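Local coordinates for thioredoxin-like fold domain-containing protein (Paracoccus denitrificans, PDB 3D4T) that probably acts as a thiol-disulfide oxidoreductase of the thioredoxin-like superfamily, reducing or exchanging disulfides through a CxxC cysteine pair, at residues A18-L23 with L82-V87. Sequence-based numbering, arbitrary orientation.
Sequences AELRLL and LMAGDV
In the central sheet of this thioredoxin-like fold, R21 and M83 form the antiparallel hydrogen-bonded pair that joins strand 20-26 to strand 79-84, next to the type II' turn A84-V87 that leads into strand 87-93. The pair is closed from M83 N to R21 O (2.9 Å), almost straight at the hydrogen (178°), and from R21 N to M83 O (3.1 Å). Beyond the last paired strand residue, G85 N donates to E19 O at 2.9 Å, so the turn is tied to the incoming chain as well. M83 O also receives a CA-H...O contact from L20.

The face carrying L20, L22, L82 and A84 is wholly apolar; L20 CD2 lies 4.0 Å from A84 CB. Helix 98-111 covers this face, with I109 against L20, F101 and L105 against L22, and L108 against L82. The R21/M83 face is mixed. L23 and M83 touch through their CG atoms at 3.7 Å, and the bent methionine chain keeps SD alongside L23 CD1. Beside them R21 folds back at chi3 (-55°), bringing its guanidinium to the turn. NH2 lies 2.6 Å from G85 O, but the poor angle makes this bond weak. A water accepts from R21 NE at 2.6 Å and lies within donating distance of E19 O and G85 O, though it has more acceptors nearby than protons to give. D86 OD1 lies 3.9 Å from R21 NH2, well out of the guanidinium plane, a long salt bridge of charges alone.

In this conformer, one of two modelled, the arginine is thus probably held only loosely, the nearby aspartate perhaps helping to balance its charge.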
loop_
_atom_site.group_PDB
_atom_site.type_symbol
_atom_site.label_atom_id
_atom_site.label_comp_id
_atom_site.label_asym_id
_atom_site.label_seq_id
_atom_site.Cartn_x
_atom_site.Cartn_y
_atom_site.Cartn_z
ATOM N N ALA A 18 -10.229 10.967 0.710
ATOM C CA ALA A 18 -9.921 11.656 1.996
ATOM C C ALA A 18 -10.453 10.896 3.235
ATOM O O ALA A 18 -11.587 10.401 3.225
ATOM C CB ALA A 18 -10.458 13.104 1.970
ATOM N N GLU A 19 -9.612 10.693 4.252
ATOM C CA GLU A 19 -8.187 10.886 4.092
ATOM C C GLU A 19 -7.598 9.548 3.652
ATOM O O GLU A 19 -7.701 8.536 4.360
ATOM C CB GLU A 19 -7.549 11.362 5.391
ATOM C CG GLU A 19 -6.659 12.584 5.222
ATOM C CD GLU A 19 -7.457 13.877 5.073
ATOM O OE1 GLU A 19 -8.011 14.127 3.974
ATOM O OE2 GLU A 19 -7.520 14.647 6.056
ATOM N N LEU A 20 -6.998 9.543 2.466
ATOM C CA LEU A 20 -6.381 8.323 1.948
ATOM C C LEU A 20 -4.955 8.108 2.463
ATOM O O LEU A 20 -4.190 9.050 2.635
ATOM C CB LEU A 20 -6.418 8.270 0.411
ATOM C CG LEU A 20 -7.742 8.444 -0.349
ATOM C CD1 LEU A 20 -7.501 8.274 -1.847
ATOM C CD2 LEU A 20 -8.834 7.477 0.095
ATOM N N ARG A 21 -4.630 6.853 2.763
ATOM C CA ARG A 21 -3.249 6.403 3.023
ATOM C C ARG A 21 -3.010 5.048 2.356
ATOM O O ARG A 21 -3.940 4.259 2.241
ATOM C CB ARG A 21 -3.001 6.211 4.520
ATOM C CG ARG A 21 -3.025 7.461 5.379
ATOM C CD ARG A 21 -3.182 7.030 6.843
ATOM N NE ARG A 21 -4.375 6.184 7.013
ATOM C CZ ARG A 21 -4.672 5.474 8.097
ATOM N NH1 ARG A 21 -3.862 5.466 9.161
ATOM N NH2 ARG A 21 -5.788 4.762 8.113
ATOM N N LEU A 22 -1.776 4.769 1.980
ATOM C CA LEU A 22 -1.421 3.460 1.469
ATOM C C LEU A 22 -0.552 2.722 2.485
ATOM O O LEU A 22 0.620 3.039 2.644
ATOM C CB LEU A 22 -0.685 3.569 0.134
ATOM C CG LEU A 22 -0.518 2.302 -0.685
ATOM C CD1 LEU A 22 -1.888 1.799 -1.200
ATOM C CD2 LEU A 22 0.402 2.603 -1.839
ATOM N N LEU A 23 -1.119 1.710 3.131
ATOM C CA LEU A 23 -0.345 0.839 4.001
ATOM C C LEU A 23 0.419 -0.183 3.161
ATOM O O LEU A 23 -0.177 -0.893 2.363
ATOM C CB LEU A 23 -1.290 0.070 4.936
ATOM C CG LEU A 23 -2.293 0.901 5.736
ATOM C CD1 LEU A 23 -3.026 -0.000 6.698
ATOM C CD2 LEU A 23 -1.571 2.027 6.495
ATOM N N LEU A 82 -5.118 0.362 0.392
ATOM C CA LEU A 82 -5.636 1.728 0.360
ATOM C C LEU A 82 -6.711 1.916 1.421
ATOM O O LEU A 82 -7.769 1.264 1.374
ATOM C CB LEU A 82 -6.200 2.089 -1.025
ATOM C CG LEU A 82 -6.552 3.582 -1.110
ATOM C CD1 LEU A 82 -5.284 4.458 -1.178
ATOM C CD2 LEU A 82 -7.486 3.858 -2.286
ATOM N N MET A 83 -6.435 2.814 2.373
ATOM C CA MET A 83 -7.361 3.130 3.469
ATOM C C MET A 83 -8.036 4.444 3.212
ATOM O O MET A 83 -7.387 5.391 2.792
ATOM C CB MET A 83 -6.594 3.245 4.800
ATOM C CG MET A 83 -5.722 2.035 5.128
ATOM S SD MET A 83 -6.658 0.547 5.553
ATOM C CE MET A 83 -7.449 1.041 7.079
ATOM N N ALA A 84 -9.344 4.495 3.455
ATOM C CA ALA A 84 -10.126 5.746 3.452
ATOM C C ALA A 84 -10.484 5.969 4.906
ATOM O O ALA A 84 -11.332 5.254 5.484
ATOM C CB ALA A 84 -11.384 5.604 2.610
ATOM N N GLY A 85 -9.786 6.908 5.531
ATOM C CA GLY A 85 -9.905 7.042 6.954
ATOM C C GLY A 85 -9.315 5.814 7.632
ATOM O O GLY A 85 -8.160 5.422 7.377
ATOM N N ASP A 86 -10.086 5.209 8.517
ATOM C CA ASP A 86 -9.564 4.040 9.246
ATOM C C ASP A 86 -10.054 2.722 8.663
ATOM O O ASP A 86 -9.889 1.684 9.296
ATOM C CB ASP A 86 -9.944 4.114 10.728
ATOM C CG ASP A 86 -9.178 5.202 11.495
ATOM O OD1 ASP A 86 -8.016 5.559 11.162
ATOM O OD2 ASP A 86 -9.760 5.693 12.477
ATOM N N VAL A 87 -10.631 2.767 7.452
ATOM C CA VAL A 87 -11.230 1.571 6.845
ATOM C C VAL A 87 -10.662 1.277 5.454
ATOM O O VAL A 87 -10.484 2.167 4.616
ATOM C CB VAL A 87 -12.806 1.586 6.864
ATOM C CG1 VAL A 87 -13.370 2.682 5.994
ATOM C CG2 VAL A 87 -13.380 0.253 6.425
HETATM O O HOH W 1 -6.635 6.772 5.827
#